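Side-chain contacts in glutamate receptor kainate-like protein (Pleurobrachia bachei, PDB 4ZDM), which binds glycine in the cleft of a clamshell ligand-binding domain, probably to open the ion channel of a ctenophore ionotropic glutamate receptor: residues Val45-Gln50 against Asp232-Gly237; Ala94-Ala99 against Ile189-Gly194; Ala154-Ala159 against Thr211-Glu216. All blocks are in the same frame, centred on the assembly; numbering follows the deposited sequence. Where two conformers were deposited one is given.

How the contacts relate
The three contacts illustrate how chemistry follows place in a two-lobed receptor domain. Contact 1 is partly buried packing between two helices, apolar throughout and built from methionine and phenylalanine. Contact 2 is fully buried at the ligand site, where one short hydrogen bond and a bound glycine join two strands. Contact 3 lies at the surface, a loose meeting of two amides beside a sulfate. Contacts 2 and 3 touch: Ser96 and Glu191 both pack on Phe215, and strands 94-96 and 205-221 are neighbours in one sheet. Contact 1 stands apart, about 21 Å from contact 2 between centres, although helix 228-240 follows strand 205-221 in the chain.

Contact 1: residues Val45-Gln50 against Asp232-Gly237; sequences VSMMSQ and DTFMLG
Phe234 lays a face of its ring over Met48 CA, while the Met48 side chain runs on along the ring. Met48 CA stands 3.7 Å from the centroid of the Phe234 ring and 16° off its normal, a CH-pi contact displaced toward the rim. The ring reaches this position because its CG is anti to the backbone N of Phe234, which sends the far end of the ring to helix 40-52, where CZ comes within 3.5 Å of Met48 N. The Met48 side chain then runs obliquely across the ring: CB lies 3.6 Å from Phe234 CE2, and the bend at chi3 (-76°) brings CE back to 3.7 Å from Phe234 CD2. Met48 SD, 5.5 Å from the Phe234 centroid, adds an oblique Met-aromatic contact. At the tip of the ring Met47 joins through its CB, 3.8 Å from Phe234 CZ, while a looser methyl pair links Met48 CE to Met235 CE at 4.4 Å. Phe234 thus carries the largest share of the contact between helices whose segment axes approach to 10.6 Å at 126°. Phe234 also touches Asp51 and Leu52 near the end of helix 40-52. This is plain helix-helix packing, joining helix 40-52 to helix 228-240 where both rest on strand 205-221, whose Phe219 meets Val45, Met48 and Met235.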
loop_
_atom_site.group_PDB
_atom_site.type_symbol
_atom_site.label_atom_id
_atom_site.label_comp_id
_atom_site.label_asym_id
_atom_site.label_seq_id
_atom_site.Cartn_x
_atom_site.Cartn_y
_atom_site.Cartn_z
ATOM N N VAL A 45 -16.934 2.100 -6.952
ATOM C CA VAL A 45 -15.987 2.009 -5.858
ATOM C C VAL A 45 -16.387 2.907 -4.682
ATOM O O VAL A 45 -16.206 2.506 -3.526
ATOM C CB VAL A 45 -14.541 2.325 -6.356
ATOM C CG1 VAL A 45 -13.586 2.588 -5.203
ATOM C CG2 VAL A 45 -14.035 1.172 -7.240
ATOM N N SER A 46 -16.847 4.122 -4.957
ATOM C CA SER A 46 -17.299 4.981 -3.878
ATOM C C SER A 46 -18.414 4.333 -3.074
ATOM O O SER A 46 -18.359 4.318 -1.831
ATOM C CB SER A 46 -17.712 6.308 -4.455
ATOM O OG SER A 46 -18.226 7.124 -3.412
ATOM N N MET A 47 -19.402 3.765 -3.747
ATOM C CA MET A 47 -20.477 3.097 -3.039
ATOM C C MET A 47 -19.987 1.855 -2.299
ATOM O O MET A 47 -20.423 1.557 -1.186
ATOM C CB MET A 47 -21.601 2.731 -4.019
ATOM C CG MET A 47 -22.269 3.901 -4.651
ATOM S SD MET A 47 -23.673 3.395 -5.684
ATOM C CE MET A 47 -23.009 1.891 -6.440
ATOM N N MET A 48 -19.066 1.120 -2.915
ATOM C CA MET A 48 -18.516 -0.069 -2.273
ATOM C C MET A 48 -17.748 0.275 -1.010
ATOM O O MET A 48 -17.852 -0.430 -0.015
ATOM C CB MET A 48 -17.624 -0.801 -3.290
ATOM C CG MET A 48 -17.131 -2.131 -2.826
ATOM S SD MET A 48 -15.961 -2.913 -3.953
ATOM C CE MET A 48 -17.047 -3.496 -5.220
ATOM N N SER A 49 -16.974 1.343 -1.052
ATOM C CA SER A 49 -16.198 1.719 0.103
ATOM C C SER A 49 -17.100 2.070 1.273
ATOM O O SER A 49 -16.803 1.760 2.424
ATOM C CB SER A 49 -15.296 2.883 -0.242
ATOM O OG SER A 49 -16.051 4.098 -0.332
ATOM N N GLN A 50 -18.207 2.738 0.965
ATOM C CA GLN A 50 -19.151 3.156 2.032
ATOM C C GLN A 50 -19.787 1.941 2.649
ATOM O O GLN A 50 -19.871 1.828 3.874
ATOM C CB GLN A 50 -20.185 4.100 1.437
ATOM C CG GLN A 50 -21.190 4.594 2.426
ATOM C CD GLN A 50 -22.129 5.591 1.771
ATOM O OE1 GLN A 50 -22.222 5.659 0.538
ATOM N NE2 GLN A 50 -22.810 6.385 2.589
ATOM N N ASP A 232 -17.789 -9.415 -3.800
ATOM C CA ASP A 232 -18.756 -10.151 -4.654
ATOM C C ASP A 232 -20.201 -9.881 -4.243
ATOM O O ASP A 232 -21.045 -9.639 -5.099
ATOM C CB ASP A 232 -18.475 -11.637 -4.614
ATOM C CG ASP A 232 -17.256 -12.067 -5.400
ATOM O OD1 ASP A 232 -16.624 -11.264 -6.099
ATOM O OD2 ASP A 232 -16.899 -13.282 -5.289
ATOM N N THR A 233 -20.475 -9.883 -2.943
ATOM C CA THR A 233 -21.834 -9.646 -2.443
ATOM C C THR A 233 -22.259 -8.228 -2.798
ATOM O O THR A 233 -23.395 -7.992 -3.254
ATOM C CB THR A 233 -21.868 -9.894 -0.962
ATOM O OG1 THR A 233 -21.720 -11.319 -0.764
ATOM C CG2 THR A 233 -23.207 -9.439 -0.378
ATOM N N PHE A 234 -21.367 -7.253 -2.590
ATOM C CA PHE A 234 -21.722 -5.898 -2.946
ATOM C C PHE A 234 -21.986 -5.765 -4.437
ATOM O O PHE A 234 -22.967 -5.122 -4.856
ATOM C CB PHE A 234 -20.609 -4.920 -2.536
ATOM C CG PHE A 234 -20.934 -3.522 -2.903
ATOM C CD1 PHE A 234 -21.752 -2.783 -2.089
ATOM C CD2 PHE A 234 -20.526 -3.004 -4.111
ATOM C CE1 PHE A 234 -22.163 -1.527 -2.453
ATOM C CE2 PHE A 234 -20.939 -1.695 -4.458
ATOM C CZ PHE A 234 -21.729 -1.019 -3.616
ATOM N N MET A 235 -21.114 -6.337 -5.279
ATOM C CA MET A 235 -21.274 -6.196 -6.691
ATOM C C MET A 235 -22.584 -6.820 -7.168
ATOM O O MET A 235 -23.269 -6.273 -8.050
ATOM C CB MET A 235 -20.083 -6.823 -7.412
ATOM C CG MET A 235 -20.018 -6.518 -8.876
ATOM S SD MET A 235 -19.406 -4.857 -9.215
ATOM C CE MET A 235 -17.645 -5.164 -9.225
ATOM N N LEU A 236 -22.910 -7.963 -6.619
ATOM C CA LEU A 236 -24.137 -8.625 -7.002
ATOM C C LEU A 236 -25.342 -7.781 -6.670
ATOM O O LEU A 236 -26.319 -7.719 -7.431
ATOM C CB LEU A 236 -24.253 -9.983 -6.338
ATOM C CG LEU A 236 -25.533 -10.758 -6.658
ATOM C CD1 LEU A 236 -25.763 -11.043 -8.146
ATOM C CD2 LEU A 236 -25.492 -12.039 -5.874
ATOM N N GLY A 237 -25.320 -7.115 -5.543
ATOM C CA GLY A 237 -26.467 -6.303 -5.188
ATOM C C GLY A 237 -26.714 -5.194 -6.173
ATOM O O GLY A 237 -27.858 -4.976 -6.639
#

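Contact 2: residues Ala94-Ala99 against Ile189-Gly194; sequences ALSNNA and IDEIPG. With GLY (glycine), chain B.
Ser96 and Glu191 come from backbones whose CA atoms are 9.2 Å apart, yet their side chains meet in a single short hydrogen bond, Ser96 OG to Glu191 OE2 at 2.7 Å, and a bound glycine supplies the rest of the link. This is the ligand cleft of the clamshell fold that ionotropic glutamate receptors share with periplasmic binding proteins. The carboxylate crosses the gap because CG of Glu191 is anti to its own carbonyl carbon (chi1 -56°) and the chain beyond is extended. Ser96 OG meets OE2 on its syn side, 28° out of the carboxylate plane, while the other oxygen, OE1, accepts from the ligand N at 2.8 Å. That nitrogen is gripped from the other segment as well, by Ala94 O at 2.7 Å, with a weak bond to Ser96 OG. The two strong acceptors would suit a protonated amino group.

Neighbours add to the site: Asn148 ND2 gives a second bond to Glu191 OE2, and Asn148 N and Arg101 NH1 hydrogen-bond to the ligand. Next along the strand, Asp190 forms a salt bridge with Arg147. With an alanine in place of Glu191, the ligand nitrogen would probably be left without a balancing negative charge and Ser96 OG without its acceptor, the hydroxyl becoming free to turn.

The opposite end of the ligand is held by the backbone of the same serine: Ser96 N donates almost straight (178°) to the ligand OXT at 2.9 Å, and Leu95 CD1 lies 3.6 Å from that same OXT.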
loop_
_atom_site.group_PDB
_atom_site.type_symbol
_atom_site.label_atom_id
_atom_site.label_comp_id
_atom_site.label_asym_id
_atom_site.label_seq_id
_atom_site.Cartn_x
_atom_site.Cartn_y
_atom_site.Cartn_z
ATOM N N ALA A 94 -12.655 -2.023 -15.773
ATOM C CA ALA A 94 -13.444 -3.133 -16.269
ATOM C C ALA A 94 -12.456 -4.124 -16.823
ATOM O O ALA A 94 -11.996 -4.078 -17.980
ATOM C CB ALA A 94 -14.452 -2.650 -17.327
ATOM N N LEU A 95 -12.035 -5.014 -15.920
ATOM C CA LEU A 95 -10.965 -5.955 -16.243
ATOM C C LEU A 95 -11.548 -7.221 -16.818
ATOM O O LEU A 95 -12.372 -7.906 -16.188
ATOM C CB LEU A 95 -10.127 -6.283 -15.006
ATOM C CG LEU A 95 -8.798 -6.957 -15.282
ATOM C CD1 LEU A 95 -7.808 -6.028 -15.973
ATOM C CD2 LEU A 95 -8.196 -7.530 -14.004
ATOM N N SER A 96 -11.161 -7.540 -18.048
ATOM C CA SER A 96 -11.716 -8.677 -18.726
ATOM C C SER A 96 -11.185 -9.979 -18.159
ATOM O O SER A 96 -9.969 -10.205 -18.024
ATOM C CB SER A 96 -11.390 -8.590 -20.209
ATOM O OG SER A 96 -11.808 -7.309 -20.640
ATOM N N ASN A 97 -12.128 -10.893 -17.874
ATOM C CA ASN A 97 -11.832 -12.199 -17.331
ATOM C C ASN A 97 -11.537 -13.126 -18.481
ATOM O O ASN A 97 -12.404 -13.428 -19.298
ATOM C CB ASN A 97 -13.036 -12.657 -16.503
ATOM C CG ASN A 97 -12.853 -13.975 -15.849
ATOM O OD1 ASN A 97 -12.015 -14.783 -16.259
ATOM N ND2 ASN A 97 -13.637 -14.195 -14.774
ATOM N N ASN A 98 -10.283 -13.529 -18.587
ATOM C CA ASN A 98 -9.879 -14.529 -19.575
ATOM C C ASN A 98 -9.070 -15.586 -18.863
ATOM O O ASN A 98 -8.603 -15.419 -17.710
ATOM C CB ASN A 98 -9.138 -13.919 -20.777
ATOM C CG ASN A 98 -7.823 -13.286 -20.425
ATOM O OD1 ASN A 98 -7.002 -13.867 -19.737
ATOM N ND2 ASN A 98 -7.595 -12.105 -20.954
ATOM N N ALA A 99 -8.902 -16.735 -19.526
ATOM C CA ALA A 99 -8.310 -17.879 -18.871
ATOM C C ALA A 99 -6.851 -17.671 -18.546
ATOM O O ALA A 99 -6.379 -18.165 -17.511
ATOM C CB ALA A 99 -8.475 -19.134 -19.763
ATOM N N ILE A 189 -10.008 -4.019 -33.521
ATOM C CA ILE A 189 -10.701 -5.102 -32.844
ATOM C C ILE A 189 -10.537 -4.895 -31.331
ATOM O O ILE A 189 -9.426 -5.041 -30.816
ATOM C CB ILE A 189 -10.199 -6.490 -33.263
ATOM C CG1 ILE A 189 -10.355 -6.699 -34.772
ATOM C CG2 ILE A 189 -10.960 -7.535 -32.472
ATOM C CD1 ILE A 189 -9.583 -7.911 -35.297
ATOM N N ASP A 190 -11.622 -4.530 -30.667
ATOM C CA ASP A 190 -11.565 -4.282 -29.224
ATOM C C ASP A 190 -12.921 -4.588 -28.606
ATOM O O ASP A 190 -13.651 -5.416 -29.113
ATOM C CB ASP A 190 -11.053 -2.870 -28.958
ATOM C CG ASP A 190 -10.401 -2.731 -27.581
ATOM O OD1 ASP A 190 -11.102 -2.490 -26.596
ATOM O OD2 ASP A 190 -9.169 -2.860 -27.505
ATOM N N GLU A 191 -13.206 -4.002 -27.451
ATOM C CA GLU A 191 -14.259 -4.511 -26.578
ATOM C C GLU A 191 -15.531 -3.713 -26.611
ATOM O O GLU A 191 -15.539 -2.500 -26.406
ATOM C CB GLU A 191 -13.784 -4.554 -25.114
ATOM C CG GLU A 191 -12.497 -5.384 -24.930
ATOM C CD GLU A 191 -12.070 -5.530 -23.465
ATOM O OE1 GLU A 191 -12.535 -4.714 -22.625
ATOM O OE2 GLU A 191 -11.291 -6.488 -23.196
ATOM N N ILE A 192 -16.642 -4.419 -26.777
ATOM C CA ILE A 192 -17.950 -3.860 -26.543
ATOM C C ILE A 192 -18.259 -4.157 -25.080
ATOM O O ILE A 192 -17.734 -5.116 -24.544
ATOM C CB ILE A 192 -19.004 -4.468 -27.475
ATOM C CG1 ILE A 192 -19.086 -5.967 -27.225
ATOM C CG2 ILE A 192 -18.661 -4.193 -28.961
ATOM C CD1 ILE A 192 -20.421 -6.539 -27.368
ATOM N N PRO A 193 -19.097 -3.352 -24.441
ATOM C CA PRO A 193 -19.776 -2.163 -24.977
ATOM C C PRO A 193 -18.929 -0.925 -25.053
ATOM O O PRO A 193 -19.338 0.063 -25.674
ATOM C CB PRO A 193 -20.925 -1.955 -23.969
ATOM C CG PRO A 193 -20.394 -2.449 -22.718
ATOM C CD PRO A 193 -19.530 -3.656 -23.064
ATOM N N GLY A 194 -17.778 -0.936 -24.417
ATOM C CA GLY A 194 -17.015 0.305 -24.304
ATOM C C GLY A 194 -16.724 0.976 -25.629
ATOM O O GLY A 194 -16.766 2.219 -25.714
HETATM N N GLY B . -10.861 -4.100 -20.459
HETATM C CA GLY B . -9.520 -4.306 -21.066
HETATM C C GLY B . -8.708 -5.375 -20.423
HETATM O O GLY B . -7.623 -5.737 -20.906
HETATM O OXT GLY B . -9.108 -5.931 -19.356
#

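Contact 3: residues Ala154-Ala159 against Thr211-Glu216. With SO4 (sulfate ion), chain C.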
loop_
_atom_site.group_PDB
_atom_site.type_symbol
_atom_site.label_atom_id
_atom_site.label_comp_id
_atom_site.label_asym_id
_atom_site.label_seq_id
_atom_site.Cartn_x
_atom_site.Cartn_y
_atom_site.Cartn_z
ATOM N N ALA A 154 -4.926 -14.496 -29.248
ATOM C CA ALA A 154 -3.679 -15.258 -29.342
ATOM C C ALA A 154 -3.767 -16.565 -28.593
ATOM O O ALA A 154 -3.035 -17.507 -28.931
ATOM C CB ALA A 154 -2.519 -14.439 -28.818
ATOM N N SER A 155 -4.639 -16.661 -27.594
ATOM C CA SER A 155 -4.737 -17.878 -26.794
ATOM C C SER A 155 -5.888 -18.773 -27.246
ATOM O O SER A 155 -6.088 -19.858 -26.688
ATOM C CB SER A 155 -4.887 -17.530 -25.311
ATOM O OG SER A 155 -6.077 -16.815 -25.038
ATOM N N ASN A 156 -6.631 -18.352 -28.263
ATOM C CA ASN A 156 -7.859 -19.058 -28.617
ATOM C C ASN A 156 -7.591 -20.386 -29.286
ATOM O O ASN A 156 -6.550 -20.577 -29.908
ATOM C CB ASN A 156 -8.746 -18.201 -29.506
ATOM C CG ASN A 156 -10.183 -18.715 -29.558
ATOM O OD1 ASN A 156 -10.570 -19.338 -30.539
ATOM N ND2 ASN A 156 -10.970 -18.487 -28.484
ATOM N N GLN A 157 -8.553 -21.293 -29.139
ATOM C CA GLN A 157 -8.428 -22.617 -29.725
ATOM C C GLN A 157 -8.432 -22.510 -31.227
ATOM O O GLN A 157 -7.844 -23.341 -31.903
ATOM C CB GLN A 157 -9.556 -23.532 -29.239
ATOM C CG GLN A 157 -10.964 -23.070 -29.658
ATOM C CD GLN A 157 -12.071 -24.052 -29.204
ATOM O OE1 GLN A 157 -12.030 -25.241 -29.524
ATOM N NE2 GLN A 157 -13.056 -23.544 -28.467
ATOM N N ASN A 158 -9.076 -21.470 -31.755
ATOM C CA ASN A 158 -9.210 -21.311 -33.201
ATOM C C ASN A 158 -7.960 -20.694 -33.814
ATOM O O ASN A 158 -7.620 -19.536 -33.567
ATOM C CB ASN A 158 -10.413 -20.437 -33.529
ATOM C CG ASN A 158 -10.703 -20.384 -35.010
ATOM O OD1 ASN A 158 -9.805 -20.483 -35.841
ATOM N ND2 ASN A 158 -11.970 -20.213 -35.347
ATOM N N ALA A 159 -7.244 -21.454 -34.614
ATOM C CA ALA A 159 -6.048 -20.916 -35.211
ATOM C C ALA A 159 -6.297 -19.698 -36.129
ATOM O O ALA A 159 -5.374 -18.926 -36.322
ATOM C CB ALA A 159 -5.322 -22.025 -36.004
ATOM N N THR A 211 -20.761 -9.435 -32.813
ATOM C CA THR A 211 -19.895 -9.504 -31.635
ATOM C C THR A 211 -19.453 -10.939 -31.487
ATOM O O THR A 211 -20.170 -11.842 -31.923
ATOM C CB THR A 211 -20.638 -8.952 -30.410
ATOM O OG1 THR A 211 -20.878 -7.545 -30.658
ATOM C CG2 THR A 211 -19.841 -9.161 -29.052
ATOM N N PHE A 212 -18.229 -11.137 -31.004
ATOM C CA PHE A 212 -17.678 -12.477 -30.838
ATOM C C PHE A 212 -16.830 -12.603 -29.596
ATOM O O PHE A 212 -16.372 -11.619 -29.011
ATOM C CB PHE A 212 -16.874 -12.885 -32.116
ATOM C CG PHE A 212 -15.722 -11.989 -32.474
ATOM C CD1 PHE A 212 -15.923 -10.741 -33.016
ATOM C CD2 PHE A 212 -14.425 -12.420 -32.335
ATOM C CE1 PHE A 212 -14.842 -9.904 -33.377
ATOM C CE2 PHE A 212 -13.362 -11.586 -32.717
ATOM C CZ PHE A 212 -13.583 -10.356 -33.212
ATOM N N GLN A 213 -16.617 -13.835 -29.148
ATOM C CA GLN A 213 -15.757 -14.146 -28.022
ATOM C C GLN A 213 -16.128 -13.330 -26.759
ATOM O O GLN A 213 -15.362 -12.476 -26.272
ATOM C CB GLN A 213 -14.293 -13.952 -28.371
ATOM C CG GLN A 213 -13.822 -14.961 -29.457
ATOM C CD GLN A 213 -13.897 -16.343 -28.940
ATOM O OE1 GLN A 213 -13.353 -16.621 -27.881
ATOM N NE2 GLN A 213 -14.614 -17.220 -29.641
ATOM N N PRO A 214 -17.294 -13.625 -26.196
ATOM C CA PRO A 214 -17.706 -12.887 -25.000
ATOM C C PRO A 214 -16.842 -13.166 -23.795
ATOM O O PRO A 214 -16.155 -14.221 -23.664
ATOM C CB PRO A 214 -19.143 -13.364 -24.772
ATOM C CG PRO A 214 -19.339 -14.456 -25.597
ATOM C CD PRO A 214 -18.317 -14.560 -26.653
ATOM N N PHE A 215 -16.874 -12.222 -22.845
ATOM C CA PHE A 215 -16.132 -12.347 -21.604
ATOM C C PHE A 215 -16.817 -11.480 -20.556
ATOM O O PHE A 215 -17.459 -10.504 -20.901
ATOM C CB PHE A 215 -14.655 -11.869 -21.748
ATOM C CG PHE A 215 -14.527 -10.592 -22.510
ATOM C CD1 PHE A 215 -14.412 -10.624 -23.897
ATOM C CD2 PHE A 215 -14.563 -9.363 -21.891
ATOM C CE1 PHE A 215 -14.371 -9.451 -24.632
ATOM C CE2 PHE A 215 -14.517 -8.222 -22.625
ATOM C CZ PHE A 215 -14.405 -8.256 -23.982
ATOM N N GLU A 216 -16.636 -11.838 -19.301
ATOM C CA GLU A 216 -17.051 -10.998 -18.182
ATOM C C GLU A 216 -16.068 -9.865 -17.967
ATOM O O GLU A 216 -14.875 -10.064 -18.175
ATOM C CB GLU A 216 -17.172 -11.825 -16.926
ATOM C CG GLU A 216 -18.335 -12.810 -16.948
ATOM C CD GLU A 216 -18.528 -13.461 -15.617
ATOM O OE1 GLU A 216 -19.580 -13.209 -14.966
ATOM O OE2 GLU A 216 -17.635 -14.218 -15.122
HETATM S S SO4 C . -17.530 -16.752 -31.547
HETATM O O1 SO4 C . -18.445 -16.288 -32.606
HETATM O O2 SO4 C . -16.146 -16.625 -32.048
HETATM O O3 SO4 C . -17.911 -16.038 -30.305
HETATM O O4 SO4 C . -17.729 -18.165 -31.242
#
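Asn156 reaches its amide over the end of Gln213, the two side chains meeting at a slant with their amide planes 75° apart. Asn156 ND2 comes within 3.1 Å of Gln213 OE1, but the angle is poor, so the pair counts as a polar contact and not as a hydrogen bond. Asn156 OD1 and Gln213 NE2 have bonds elsewhere. On the Gln213 side the partner is a sulfate, probably from the crystallisation liquor: the backbone N of Gln213 donates to its O3 at 2.8 Å, and NE2 of the same residue to its O2 at 2.9 Å. The bend of the Gln213 chain at chi2 (-64°) folds the amide back so that side chain and backbone can grip one anion together. With NE2 committed to the sulfate, the rotation of the amide is set, and OE1 is the amide atom nearest Asn156, whose ND2 stands above the Gln213 amide plane, in keeping with the lack of a hydrogen bond.

On the other side Asn156 forms an Asx turn, its OD1 accepting from Asn158 N at 2.9 Å with the donor 37° above the carbonyl plane. This turn joins helix 148-155 to helix 159-167, and Asn158 in its turn is the N-cap of the second helix, with OD1 bonded to Asp160 N. Gln213 sits at a corner of strand 205-221, where the chain changes direction between Phe212 and Pro214. The ring of Phe212 meets that of Tyr161 nearly parallel, and Tyr161, from helix 159-167, touches the side chains of both Asn156 and Gln213 while its OH makes a further bond to the sulfate.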